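Ribose-phosphate pyrophosphokinase (Thermus thermophilus, PDB 5T3O) probably transfers the pyrophosphoryl group of ATP to the 1-hydroxyl of ribose 5-phosphate, making PRPP for nucleotide biosynthesis as a magnesium-dependent homohexamer. Local coordinates at residues L38-E43 against L69-A74; A117-V122 against F136-D141; R121-T126 against E291-I296. All coordinates share one frame; numbering follows the deposited sequence.

Contact 1 (L38-E43 against L69-A74); sequences LFVRYE and LMMVDA
Strand 38-42 runs over one flank of segment 69-74 of helix 61-77 at an axis separation of 8.4 Å, the two directions 38° apart, with Val40 nearest Met71 in backbone register. Leu38, Val40 and Tyr42 turn their side chains toward the helix, while Phe39 and Arg41 point away from it. At the start of the strand the thioether of Met70 lies against the strand backbone: its SD meets Leu38 CB at 3.7 Å, and the bend at the thioether carries Met70 CE on to the carbonyl oxygen of Leu38, 3.6 Å away. Val40 straddles two helix residues with its two methyls. CG2 rests on the CB of Met70 at 3.9 Å, whereas Val40 CG1 is pressed against Met71 CG at 3.4 Å, a tighter fit than usual for two carbons. The strand forms an antiparallel hairpin with strand 28-32 in the N-terminal domain, which has a phosphoribosyltransferase-like fold. The loop joining them holds Phe33, Asn35 and Asn37, which bind ADP in a structure of this protein, though none is bound to this chain here. Tyr42 supplies the polar link. Its CG stands anti to the carbonyl carbon (chi1 -68°), and from there the ring reaches the helix by its edge. Tyr42 OH donates to the carbonyl oxygen of Met71 at 2.7 Å, arriving from above the carbonyl plane with a C=O...donor angle of 111°. On one side of that hydroxyl Ala74 CB sits 3.7 Å from Tyr42 CE2; on the other Met71 CE comes within 4.0 Å of Tyr42 CE1. Phe5 meets the ring edge-to-face, and Ile53 also packs on Tyr42. Tyr92 OH of a second subunit bonds Leu38 N, and Ile103 of that subunit packs on Phe39 and Ala74.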
ATOM      1  N   LEU A  38     -24.419   6.353  11.538  1.00 29.60           N
ATOM      2  CA  LEU A  38     -24.911   6.521  10.176  1.00 29.57           C
ATOM      3  C   LEU A  38     -25.100   5.176   9.481  1.00 30.07           C
ATOM      4  O   LEU A  38     -24.504   4.165   9.866  1.00 28.88           O
ATOM      5  CB  LEU A  38     -23.967   7.419   9.365  1.00 30.32           C
ATOM      6  CG  LEU A  38     -24.157   8.941   9.431  1.00 31.90           C
ATOM      7  CD1 LEU A  38     -24.712   9.435  10.757  1.00 33.39           C
ATOM      8  CD2 LEU A  38     -22.860   9.660   9.096  1.00 32.89           C
ATOM      9  N   PHE A  39     -25.949   5.196   8.461  1.00 30.06           N
ATOM     10  CA  PHE A  39     -26.247   4.051   7.617  1.00 32.78           C
ATOM     11  C   PHE A  39     -26.582   4.591   6.231  1.00 34.61           C
ATOM     12  O   PHE A  39     -27.380   5.522   6.103  1.00 33.21           O
ATOM     13  CB  PHE A  39     -27.427   3.270   8.182  1.00 34.04           C
ATOM     14  CG  PHE A  39     -27.888   2.127   7.311  1.00 34.78           C
ATOM     15  CD1 PHE A  39     -27.258   0.894   7.365  1.00 34.93           C
ATOM     16  CD2 PHE A  39     -28.978   2.280   6.458  1.00 36.00           C
ATOM     17  CE1 PHE A  39     -27.692  -0.163   6.571  1.00 34.88           C
ATOM     18  CE2 PHE A  39     -29.415   1.225   5.659  1.00 36.05           C
ATOM     19  CZ  PHE A  39     -28.772   0.000   5.721  1.00 35.74           C
ATOM     20  N   VAL A  40     -25.962   4.010   5.208  1.00 34.59           N
ATOM     21  CA  VAL A  40     -26.074   4.490   3.841  1.00 35.04           C
ATOM     22  C   VAL A  40     -26.517   3.319   2.976  1.00 34.71           C
ATOM     23  O   VAL A  40     -26.183   2.175   3.256  1.00 35.13           O
ATOM     24  CB  VAL A  40     -24.727   5.087   3.394  1.00 37.50           C
ATOM     25  CG1 VAL A  40     -24.631   5.247   1.888  1.00 39.87           C
ATOM     26  CG2 VAL A  40     -24.504   6.429   4.066  1.00 37.65           C
ATOM     27  N   ARG A  41     -27.289   3.610   1.935  1.00 35.55           N
ATOM     28  CA  ARG A  41     -27.824   2.573   1.059  1.00 37.60           C
ATOM     29  C   ARG A  41     -28.187   3.159  -0.290  1.00 37.58           C
ATOM     30  O   ARG A  41     -28.799   4.225  -0.360  1.00 36.56           O
ATOM     31  CB  ARG A  41     -29.059   1.931   1.679  1.00 39.52           C
ATOM     32  CG  ARG A  41     -29.554   0.684   0.968  1.00 43.26           C
ATOM     33  CD  ARG A  41     -30.724   0.076   1.724  1.00 48.07           C
ATOM     34  NE  ARG A  41     -31.140  -1.209   1.165  1.00 53.47           N
ATOM     35  CZ  ARG A  41     -31.988  -1.380   0.142  1.00 61.02           C
ATOM     36  NH1 ARG A  41     -32.558  -0.343  -0.482  1.00 63.37           N
ATOM     37  NH2 ARG A  41     -32.277  -2.616  -0.268  1.00 63.48           N
ATOM     38  N   TYR A  42     -27.803   2.451  -1.351  1.00 36.76           N
ATOM     39  CA  TYR A  42     -28.208   2.804  -2.704  1.00 37.11           C
ATOM     40  C   TYR A  42     -29.382   1.914  -3.072  1.00 38.57           C
ATOM     41  O   TYR A  42     -29.325   0.697  -2.900  1.00 37.95           O
ATOM     42  CB  TYR A  42     -27.059   2.607  -3.694  1.00 33.49           C
ATOM     43  CG  TYR A  42     -25.906   3.565  -3.503  1.00 30.10           C
ATOM     44  CD1 TYR A  42     -25.939   4.836  -4.058  1.00 28.30           C
ATOM     45  CD2 TYR A  42     -24.759   3.184  -2.803  1.00 28.37           C
ATOM     46  CE1 TYR A  42     -24.888   5.720  -3.897  1.00 27.28           C
ATOM     47  CE2 TYR A  42     -23.697   4.059  -2.646  1.00 26.77           C
ATOM     48  CZ  TYR A  42     -23.764   5.323  -3.190  1.00 26.41           C
ATOM     49  OH  TYR A  42     -22.719   6.201  -3.041  1.00 25.17           O
ATOM     50  N   GLU A  43     -30.441   2.528  -3.585  1.00 43.61           N
ATOM     51  CA  GLU A  43     -31.696   1.817  -3.866  1.00 47.92           C
ATOM     52  C   GLU A  43     -31.627   1.105  -5.225  1.00 47.60           C
ATOM     53  O   GLU A  43     -32.159  -0.000  -5.377  1.00 46.29           O
ATOM     54  CB  GLU A  43     -32.900   2.778  -3.814  1.00 51.71           C
ATOM     55  CG  GLU A  43     -32.904   3.824  -2.687  1.00 55.28           C
ATOM     56  CD  GLU A  43     -32.976   3.253  -1.279  1.00 58.76           C
ATOM     57  OE1 GLU A  43     -32.324   2.232  -0.971  1.00 61.45           O
ATOM     58  OE2 GLU A  43     -33.681   3.861  -0.450  1.00 64.84           O
ATOM     59  N   LEU A  69     -17.726   9.580   3.003  1.00 26.20           N
ATOM     60  CA  LEU A  69     -16.824   8.427   3.107  1.00 25.52           C
ATOM     61  C   LEU A  69     -17.577   7.117   2.934  1.00 24.18           C
ATOM     62  O   LEU A  69     -17.155   6.274   2.140  1.00 23.34           O
ATOM     63  CB  LEU A  69     -16.026   8.442   4.413  1.00 25.80           C
ATOM     64  CG  LEU A  69     -14.997   9.572   4.551  1.00 26.54           C
ATOM     65  CD1 LEU A  69     -14.418   9.590   5.959  1.00 26.89           C
ATOM     66  CD2 LEU A  69     -13.876   9.497   3.520  1.00 26.83           C
ATOM     67  N   MET A  70     -18.724   6.987   3.602  1.00 23.78           N
ATOM     68  CA  MET A  70     -19.550   5.776   3.507  1.00 24.17           C
ATOM     69  C   MET A  70     -20.164   5.557   2.112  1.00 24.71           C
ATOM     70  O   MET A  70     -20.225   4.412   1.621  1.00 23.44           O
ATOM     71  CB  MET A  70     -20.663   5.767   4.567  1.00 23.69           C
ATOM     72  CG  MET A  70     -20.172   5.535   5.991  1.00 24.34           C
ATOM     73  SD  MET A  70     -21.480   5.734   7.227  1.00 23.48           S
ATOM     74  CE  MET A  70     -22.529   4.345   6.876  1.00 23.18           C
ATOM     75  N   MET A  71     -20.625   6.640   1.493  1.00 25.03           N
ATOM     76  CA  MET A  71     -21.223   6.565   0.156  1.00 26.18           C
ATOM     77  C   MET A  71     -20.202   6.174  -0.909  1.00 24.23           C
ATOM     78  O   MET A  71     -20.516   5.400  -1.797  1.00 23.93           O
ATOM     79  CB  MET A  71     -21.930   7.885  -0.212  1.00 27.86           C
ATOM     80  CG  MET A  71     -23.295   8.028   0.447  1.00 30.17           C
ATOM     81  SD  MET A  71     -24.199   9.521  -0.009  1.00 33.37           S
ATOM     82  CE  MET A  71     -24.855   8.977  -1.584  1.00 31.67           C
ATOM     83  N   VAL A  72     -18.997   6.720  -0.813  1.00 24.84           N
ATOM     84  CA  VAL A  72     -17.887   6.330  -1.691  1.00 26.05           C
ATOM     85  C   VAL A  72     -17.536   4.852  -1.492  1.00 25.71           C
ATOM     86  O   VAL A  72     -17.409   4.111  -2.464  1.00 26.41           O
ATOM     87  CB  VAL A  72     -16.647   7.227  -1.472  1.00 26.48           C
ATOM     88  CG1 VAL A  72     -15.404   6.664  -2.156  1.00 26.58           C
ATOM     89  CG2 VAL A  72     -16.922   8.636  -1.979  1.00 26.94           C
ATOM     90  N   ASP A  73     -17.415   4.427  -0.235  1.00 26.02           N
ATOM     91  CA  ASP A  73     -17.137   3.018   0.108  1.00 25.07           C
ATOM     92  C   ASP A  73     -18.230   2.069  -0.369  1.00 24.78           C
ATOM     93  O   ASP A  73     -17.943   1.006  -0.918  1.00 24.46           O
ATOM     94  CB  ASP A  73     -16.940   2.873   1.629  1.00 25.83           C
ATOM     95  CG  ASP A  73     -16.580   1.453   2.048  1.00 26.27           C
ATOM     96  OD1 ASP A  73     -15.504   0.984   1.640  1.00 29.30           O
ATOM     97  OD2 ASP A  73     -17.370   0.810   2.777  1.00 25.62           O
ATOM     98  N   ALA A  74     -19.484   2.457  -0.159  1.00 24.60           N
ATOM     99  CA  ALA A  74     -20.623   1.655  -0.600  1.00 24.66           C
ATOM    100  C   ALA A  74     -20.739   1.581  -2.139  1.00 24.32           C
ATOM    101  O   ALA A  74     -21.149   0.554  -2.682  1.00 24.52           O
ATOM    102  CB  ALA A  74     -21.909   2.199   0.007  1.00 25.00           C
TER

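Contact 2 (A117-V122 against F136-D141); sequences AGADRV and FKIPVD
Pro139 lies with its CB over one face of the Arg121 guanidinium, 3.8 Å from NH2, the two side chains crossing at about a right angle. The arginine continues past the proline ring to Asp141, where Arg121 NH1 forms a salt bridge with Asp141 OD2 at 2.8 Å; the guanidinium and carboxylate planes are only 17° apart. Arg121 NH2 bonds Ser79 OG of a third subunit, and Arg47 of that subunit forms a salt bridge with Asp141 OD1. The backbones meet as neighbouring parallel strands, 121-125 and 140-143, the latter outermost within this chain, of the five-stranded sheet of the N-terminal domain. Val122 N donates to Pro139 O at 3.0 Å, and Val122 O accepts from Asp141 N at 2.8 Å; the N and O of Val122 thus bind the residues on either side of Val140, the parallel-sheet pattern. On the sheet face bearing Val122 and Val140, CG2 of Val122 touches Phe136 CE2 at 3.6 Å and Ile138 CD1 at 3.8 Å. Ile138 has CG1 between its backbone N and carbonyl carbon (chi1 63°), which brings CD1 to that methyl as well as to Ala119, whose CB is 4.0 Å away.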
ATOM      1  N   ALA A 117     -11.312   5.174   1.532  1.00 22.13           N
ATOM      2  CA  ALA A 117     -12.750   4.931   1.296  1.00 22.12           C
ATOM      3  C   ALA A 117     -13.067   4.452  -0.131  1.00 21.73           C
ATOM      4  O   ALA A 117     -14.043   3.722  -0.335  1.00 21.97           O
ATOM      5  CB  ALA A 117     -13.563   6.181   1.611  1.00 23.26           C
ATOM      6  N   GLY A 118     -12.257   4.881  -1.102  1.00 21.78           N
ATOM      7  CA  GLY A 118     -12.313   4.382  -2.483  1.00 22.46           C
ATOM      8  C   GLY A 118     -12.542   5.411  -3.588  1.00 23.37           C
ATOM      9  O   GLY A 118     -12.834   5.025  -4.724  1.00 22.71           O
ATOM     10  N   ALA A 119     -12.410   6.706  -3.285  1.00 23.57           N
ATOM     11  CA  ALA A 119     -12.605   7.758  -4.287  1.00 24.24           C
ATOM     12  C   ALA A 119     -11.526   7.658  -5.350  1.00 24.59           C
ATOM     13  O   ALA A 119     -10.362   7.568  -5.003  1.00 25.22           O
ATOM     14  CB  ALA A 119     -12.550   9.134  -3.639  1.00 24.09           C
ATOM     15  N   ASP A 120     -11.922   7.657  -6.625  1.00 25.06           N
ATOM     16  CA  ASP A 120     -10.981   7.661  -7.757  1.00 25.88           C
ATOM     17  C   ASP A 120     -10.602   9.071  -8.188  1.00 27.13           C
ATOM     18  O   ASP A 120      -9.536   9.270  -8.761  1.00 26.47           O
ATOM     19  CB  ASP A 120     -11.582   6.925  -8.958  1.00 26.38           C
ATOM     20  CG  ASP A 120     -11.907   5.490  -8.648  1.00 26.93           C
ATOM     21  OD1 ASP A 120     -11.020   4.770  -8.135  1.00 28.43           O
ATOM     22  OD2 ASP A 120     -13.052   5.069  -8.899  1.00 27.71           O
ATOM     23  N   ARG A 121     -11.482  10.043  -7.942  1.00 27.88           N
ATOM     24  CA  ARG A 121     -11.178  11.446  -8.221  1.00 29.49           C
ATOM     25  C   ARG A 121     -12.038  12.402  -7.394  1.00 28.99           C
ATOM     26  O   ARG A 121     -13.046  12.011  -6.793  1.00 26.64           O
ATOM     27  CB  ARG A 121     -11.316  11.765  -9.730  1.00 30.97           C
ATOM     28  CG  ARG A 121     -12.536  11.153 -10.395  1.00 33.27           C
ATOM     29  CD  ARG A 121     -12.834  11.713 -11.800  1.00 34.71           C
ATOM     30  NE  ARG A 121     -11.700  11.561 -12.701  1.00 35.40           N
ATOM     31  CZ  ARG A 121     -10.816  12.500 -13.045  1.00 35.58           C
ATOM     32  NH1 ARG A 121     -10.879  13.752 -12.606  1.00 36.24           N
ATOM     33  NH2 ARG A 121      -9.831  12.166 -13.856  1.00 36.44           N
ATOM     34  N   VAL A 122     -11.601  13.655  -7.377  1.00 28.60           N
ATOM     35  CA  VAL A 122     -12.296  14.727  -6.710  1.00 29.98           C
ATOM     36  C   VAL A 122     -12.638  15.803  -7.744  1.00 31.81           C
ATOM     37  O   VAL A 122     -11.829  16.118  -8.619  1.00 28.99           O
ATOM     38  CB  VAL A 122     -11.434  15.307  -5.564  1.00 30.18           C
ATOM     39  CG1 VAL A 122     -12.088  16.532  -4.932  1.00 30.43           C
ATOM     40  CG2 VAL A 122     -11.180  14.235  -4.509  1.00 29.60           C
ATOM     41  N   PHE A 136      -3.717  15.398  -2.529  1.00 26.58           N
ATOM     42  CA  PHE A 136      -4.354  14.256  -3.174  1.00 26.75           C
ATOM     43  C   PHE A 136      -3.386  13.546  -4.131  1.00 27.71           C
ATOM     44  O   PHE A 136      -2.751  14.192  -4.947  1.00 27.11           O
ATOM     45  CB  PHE A 136      -5.598  14.714  -3.935  1.00 26.71           C
ATOM     46  CG  PHE A 136      -6.707  15.187  -3.041  1.00 27.26           C
ATOM     47  CD1 PHE A 136      -6.682  16.458  -2.490  1.00 27.16           C
ATOM     48  CD2 PHE A 136      -7.756  14.344  -2.716  1.00 27.90           C
ATOM     49  CE1 PHE A 136      -7.699  16.890  -1.651  1.00 28.13           C
ATOM     50  CE2 PHE A 136      -8.774  14.768  -1.878  1.00 28.21           C
ATOM     51  CZ  PHE A 136      -8.751  16.046  -1.345  1.00 27.41           C
ATOM     52  N   LYS A 137      -3.233  12.229  -3.970  1.00 29.29           N
ATOM     53  CA  LYS A 137      -2.681  11.336  -5.013  1.00 29.40           C
ATOM     54  C   LYS A 137      -3.631  11.204  -6.205  1.00 28.44           C
ATOM     55  O   LYS A 137      -3.205  11.274  -7.336  1.00 29.20           O
ATOM     56  CB  LYS A 137      -2.382   9.940  -4.428  1.00 30.31           C
ATOM     57  CG  LYS A 137      -1.769   8.910  -5.393  1.00 31.07           C
ATOM     58  CD  LYS A 137      -0.629   9.456  -6.253  1.00 32.28           C
ATOM     59  CE  LYS A 137       0.494  10.065  -5.428  1.00 33.55           C
ATOM     60  NZ  LYS A 137       1.363  10.963  -6.230  1.00 34.55           N
ATOM     61  N   ILE A 138      -4.916  10.997  -5.941  1.00 28.72           N
ATOM     62  CA  ILE A 138      -5.930  10.939  -7.000  1.00 28.74           C
ATOM     63  C   ILE A 138      -6.099  12.267  -7.738  1.00 29.80           C
ATOM     64  O   ILE A 138      -5.776  13.323  -7.185  1.00 31.85           O
ATOM     65  CB  ILE A 138      -7.310  10.435  -6.505  1.00 26.80           C
ATOM     66  CG1 ILE A 138      -7.923  11.382  -5.448  1.00 26.61           C
ATOM     67  CG2 ILE A 138      -7.180   8.978  -6.066  1.00 26.92           C
ATOM     68  CD1 ILE A 138      -9.276  10.953  -4.904  1.00 26.05           C
ATOM     69  N   PRO A 139      -6.603  12.217  -8.990  1.00 30.04           N
ATOM     70  CA  PRO A 139      -6.843  13.458  -9.746  1.00 31.17           C
ATOM     71  C   PRO A 139      -7.914  14.333  -9.103  1.00 31.69           C
ATOM     72  O   PRO A 139      -8.978  13.815  -8.726  1.00 31.77           O
ATOM     73  CB  PRO A 139      -7.343  12.958 -11.112  1.00 30.54           C
ATOM     74  CG  PRO A 139      -6.885  11.554 -11.211  1.00 31.13           C
ATOM     75  CD  PRO A 139      -6.841  11.017  -9.816  1.00 30.18           C
ATOM     76  N   VAL A 140      -7.626  15.627  -8.960  1.00 32.52           N
ATOM     77  CA  VAL A 140      -8.653  16.599  -8.580  1.00 34.32           C
ATOM     78  C   VAL A 140      -8.849  17.630  -9.709  1.00 34.46           C
ATOM     79  O   VAL A 140      -7.905  18.287 -10.157  1.00 31.87           O
ATOM     80  CB  VAL A 140      -8.434  17.241  -7.168  1.00 35.32           C
ATOM     81  CG1 VAL A 140      -7.412  16.462  -6.347  1.00 35.26           C
ATOM     82  CG2 VAL A 140      -8.060  18.714  -7.210  1.00 37.04           C
ATOM     83  N   ASP A 141     -10.086  17.731 -10.177  1.00 35.46           N
ATOM     84  CA  ASP A 141     -10.484  18.790 -11.091  1.00 36.63           C
ATOM     85  C   ASP A 141     -10.927  19.982 -10.232  1.00 38.65           C
ATOM     86  O   ASP A 141     -11.802  19.847  -9.378  1.00 36.10           O
ATOM     87  CB  ASP A 141     -11.574  18.289 -12.043  1.00 35.56           C
ATOM     88  CG  ASP A 141     -11.026  17.314 -13.090  1.00 36.07           C
ATOM     89  OD1 ASP A 141      -9.919  17.572 -13.617  1.00 35.74           O
ATOM     90  OD2 ASP A 141     -11.686  16.286 -13.380  1.00 35.64           O
TER

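Contact 3 (R121-T126 against E291-I296); sequences RVLTMT and EAIWRI
Helix 286-298, from the C-terminal part of the chain, packs on one face of the five-stranded parallel sheet of the N-terminal domain, over strands 121-125 and 140-143, and here it meets the first of these. The segments run nearly antiparallel, at 156°, with axes 10.4 Å apart. Leu123 carries most of the apolar contact. Its CG lies anti to the backbone N (chi1 -153°), which sends the branched end out toward the helix. There Leu123 CD1 packs on Ile293 CG1 at 3.5 Å, the side chains crossing at about a right angle, and more loosely on Ala292 CB at 4.2 Å. Ile296, one turn on from Ala292, reaches the branch point of the same leucine: its CD1 is 3.8 Å from Leu123 CG. The second branch of Ile296 serves Arg121. Ile296 CG2 touches Arg121 CD at 3.8 Å and lies over the guanidinium face opposite Pro139, so that the group is held flat between them while its NH2 bonds Ser79 of a third subunit. Leu143 of the adjoining strand packs against both Leu123 and Ala292, and Phe289, earlier in the helix, also rests on Leu123. Apolar helix residues set over an inner parallel strand in this way are characteristic of an alpha/beta sheet layered by helices, as in the phosphoribosyltransferase-like fold.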
ATOM      1  N   ARG A 121     -11.482  10.043  -7.942  1.00 27.88           N
ATOM      2  CA  ARG A 121     -11.178  11.446  -8.221  1.00 29.49           C
ATOM      3  C   ARG A 121     -12.038  12.402  -7.394  1.00 28.99           C
ATOM      4  O   ARG A 121     -13.046  12.011  -6.793  1.00 26.64           O
ATOM      5  CB  ARG A 121     -11.316  11.765  -9.730  1.00 30.97           C
ATOM      6  CG  ARG A 121     -12.536  11.153 -10.395  1.00 33.27           C
ATOM      7  CD  ARG A 121     -12.834  11.713 -11.800  1.00 34.71           C
ATOM      8  NE  ARG A 121     -11.700  11.561 -12.701  1.00 35.40           N
ATOM      9  CZ  ARG A 121     -10.816  12.500 -13.045  1.00 35.58           C
ATOM     10  NH1 ARG A 121     -10.879  13.752 -12.606  1.00 36.24           N
ATOM     11  NH2 ARG A 121      -9.831  12.166 -13.856  1.00 36.44           N
ATOM     12  N   VAL A 122     -11.601  13.655  -7.377  1.00 28.60           N
ATOM     13  CA  VAL A 122     -12.296  14.727  -6.710  1.00 29.98           C
ATOM     14  C   VAL A 122     -12.638  15.803  -7.744  1.00 31.81           C
ATOM     15  O   VAL A 122     -11.829  16.118  -8.619  1.00 28.99           O
ATOM     16  CB  VAL A 122     -11.434  15.307  -5.564  1.00 30.18           C
ATOM     17  CG1 VAL A 122     -12.088  16.532  -4.932  1.00 30.43           C
ATOM     18  CG2 VAL A 122     -11.180  14.235  -4.509  1.00 29.60           C
ATOM     19  N   LEU A 123     -13.852  16.347  -7.621  1.00 33.89           N
ATOM     20  CA  LEU A 123     -14.283  17.539  -8.343  1.00 34.56           C
ATOM     21  C   LEU A 123     -14.663  18.601  -7.304  1.00 34.74           C
ATOM     22  O   LEU A 123     -15.584  18.399  -6.514  1.00 33.63           O
ATOM     23  CB  LEU A 123     -15.488  17.205  -9.224  1.00 35.66           C
ATOM     24  CG  LEU A 123     -15.767  18.012 -10.502  1.00 37.03           C
ATOM     25  CD1 LEU A 123     -17.261  18.015 -10.775  1.00 36.49           C
ATOM     26  CD2 LEU A 123     -15.227  19.436 -10.495  1.00 36.95           C
ATOM     27  N   THR A 124     -13.955  19.728  -7.308  1.00 35.87           N
ATOM     28  CA  THR A 124     -14.152  20.770  -6.296  1.00 36.80           C
ATOM     29  C   THR A 124     -14.015  22.186  -6.882  1.00 39.05           C
ATOM     30  O   THR A 124     -13.506  22.361  -7.991  1.00 38.58           O
ATOM     31  CB  THR A 124     -13.177  20.557  -5.117  1.00 35.84           C
ATOM     32  OG1 THR A 124     -13.550  21.391  -4.016  1.00 36.22           O
ATOM     33  CG2 THR A 124     -11.724  20.842  -5.521  1.00 34.99           C
ATOM     34  N   MET A 125     -14.485  23.185  -6.134  1.00 40.45           N
ATOM     35  CA  MET A 125     -14.413  24.590  -6.561  1.00 42.19           C
ATOM     36  C   MET A 125     -13.703  25.445  -5.521  1.00 42.47           C
ATOM     37  O   MET A 125     -13.991  25.333  -4.331  1.00 44.10           O
ATOM     38  CB  MET A 125     -15.816  25.137  -6.817  1.00 42.16           C
ATOM     39  CG  MET A 125     -15.845  26.557  -7.373  1.00 43.79           C
ATOM     40  SD  MET A 125     -17.507  27.055  -7.832  1.00 42.92           S
ATOM     41  CE  MET A 125     -17.688  26.225  -9.409  1.00 42.82           C
ATOM     42  N   THR A 126     -12.766  26.276  -5.981  1.00 41.85           N
ATOM     43  CA  THR A 126     -12.080  27.287  -5.153  1.00 44.08           C
ATOM     44  C   THR A 126     -11.594  26.775  -3.782  1.00 45.71           C
ATOM     45  O   THR A 126     -12.222  27.017  -2.743  1.00 44.96           O
ATOM     46  CB  THR A 126     -12.954  28.566  -4.961  1.00 43.68           C
ATOM     47  OG1 THR A 126     -13.509  28.980  -6.214  1.00 45.00           O
ATOM     48  CG2 THR A 126     -12.124  29.710  -4.396  1.00 44.03           C
ATOM     49  N   GLU A 291     -21.522  20.749 -16.298  1.00 49.84           N
ATOM     50  CA  GLU A 291     -20.673  20.772 -17.491  1.00 52.20           C
ATOM     51  C   GLU A 291     -19.324  20.087 -17.240  1.00 49.53           C
ATOM     52  O   GLU A 291     -18.816  19.380 -18.109  1.00 47.61           O
ATOM     53  CB  GLU A 291     -20.464  22.224 -17.965  1.00 54.25           C
ATOM     54  CG  GLU A 291     -19.655  22.404 -19.250  1.00 56.38           C
ATOM     55  CD  GLU A 291     -20.225  21.662 -20.452  1.00 58.04           C
ATOM     56  OE1 GLU A 291     -21.459  21.455 -20.520  1.00 59.62           O
ATOM     57  OE2 GLU A 291     -19.429  21.284 -21.339  1.00 60.37           O
ATOM     58  N   ALA A 292     -18.743  20.318 -16.064  1.00 47.74           N
ATOM     59  CA  ALA A 292     -17.504  19.644 -15.662  1.00 45.54           C
ATOM     60  C   ALA A 292     -17.709  18.129 -15.561  1.00 43.78           C
ATOM     61  O   ALA A 292     -16.893  17.361 -16.064  1.00 43.22           O
ATOM     62  CB  ALA A 292     -16.999  20.200 -14.343  1.00 45.12           C
ATOM     63  N   ILE A 293     -18.815  17.723 -14.937  1.00 41.59           N
ATOM     64  CA  ILE A 293     -19.171  16.310 -14.793  1.00 42.52           C
ATOM     65  C   ILE A 293     -19.424  15.639 -16.150  1.00 44.42           C
ATOM     66  O   ILE A 293     -18.968  14.514 -16.371  1.00 43.11           O
ATOM     67  CB  ILE A 293     -20.375  16.121 -13.829  1.00 40.36           C
ATOM     68  CG1 ILE A 293     -19.926  16.418 -12.391  1.00 41.61           C
ATOM     69  CG2 ILE A 293     -20.947  14.708 -13.900  1.00 40.18           C
ATOM     70  CD1 ILE A 293     -21.054  16.679 -11.414  1.00 41.53           C
ATOM     71  N   TRP A 294     -20.158  16.314 -17.037  1.00 46.72           N
ATOM     72  CA  TRP A 294     -20.389  15.812 -18.401  1.00 47.54           C
ATOM     73  C   TRP A 294     -19.049  15.581 -19.119  1.00 44.43           C
ATOM     74  O   TRP A 294     -18.828  14.513 -19.684  1.00 43.91           O
ATOM     75  CB  TRP A 294     -21.293  16.773 -19.192  1.00 51.14           C
ATOM     76  CG  TRP A 294     -21.741  16.264 -20.544  1.00 55.22           C
ATOM     77  CD1 TRP A 294     -21.487  16.838 -21.764  1.00 55.76           C
ATOM     78  CD2 TRP A 294     -22.513  15.081 -20.813  1.00 59.37           C
ATOM     79  NE1 TRP A 294     -22.059  16.095 -22.766  1.00 56.75           N
ATOM     80  CE2 TRP A 294     -22.693  15.011 -22.215  1.00 60.03           C
ATOM     81  CE3 TRP A 294     -23.071  14.074 -20.005  1.00 60.10           C
ATOM     82  CZ2 TRP A 294     -23.408  13.966 -22.833  1.00 62.68           C
ATOM     83  CZ3 TRP A 294     -23.785  13.033 -20.618  1.00 61.15           C
ATOM     84  CH2 TRP A 294     -23.945  12.991 -22.022  1.00 63.13           C
ATOM     85  N   ARG A 295     -18.153  16.562 -19.049  1.00 42.65           N
ATOM     86  CA  ARG A 295     -16.802  16.442 -19.623  1.00 43.74           C
ATOM     87  C   ARG A 295     -15.959  15.309 -19.004  1.00 42.81           C
ATOM     88  O   ARG A 295     -15.262  14.587 -19.729  1.00 41.10           O
ATOM     89  CB  ARG A 295     -16.034  17.761 -19.488  1.00 45.89           C
ATOM     90  CG  ARG A 295     -16.513  18.892 -20.398  1.00 50.84           C
ATOM     91  CD  ARG A 295     -15.827  20.204 -20.024  1.00 54.90           C
ATOM     92  NE  ARG A 295     -16.406  21.393 -20.665  1.00 58.35           N
ATOM     93  CZ  ARG A 295     -16.123  21.840 -21.891  1.00 62.12           C
ATOM     94  NH1 ARG A 295     -15.249  21.217 -22.688  1.00 63.82           N
ATOM     95  NH2 ARG A 295     -16.734  22.937 -22.333  1.00 62.79           N
ATOM     96  N   ILE A 296     -16.009  15.165 -17.677  1.00 39.50           N
ATOM     97  CA  ILE A 296     -15.288  14.076 -16.996  1.00 37.17           C
ATOM     98  C   ILE A 296     -15.797  12.716 -17.475  1.00 36.01           C
ATOM     99  O   ILE A 296     -15.001  11.854 -17.783  1.00 35.97           O
ATOM    100  CB  ILE A 296     -15.376  14.183 -15.457  1.00 36.09           C
ATOM    101  CG1 ILE A 296     -14.621  15.423 -14.965  1.00 36.85           C
ATOM    102  CG2 ILE A 296     -14.768  12.957 -14.777  1.00 35.27           C
ATOM    103  CD1 ILE A 296     -15.167  15.985 -13.668  1.00 37.53           C
TER

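How the contacts relate
Contacts 2 and 3 share Arg121 and Val122, have centres 11 Å apart and both touch the third subunit. Asp141 O lies 3.0 Å from Thr124 N, a probable hydrogen bond that carries the strand pairing of contact 2 into contact 3. A sulfate, probably from the crystallisation liquor, lies about 5 Å from the Asp141 side chain. Contact 1, centred 17 Å from contact 2, touches it where Val72 CG1 approaches Ala119 N; its nearest atoms stay about 7 Å from contact 3. Among nucleotide sites, Phe39 of contact 1 comes about 5 Å from a bound ADP by its side chain, whereas that of Phe136 in contact 2 is about 13 Å from one. Contact 3 lies away from the annotated sites.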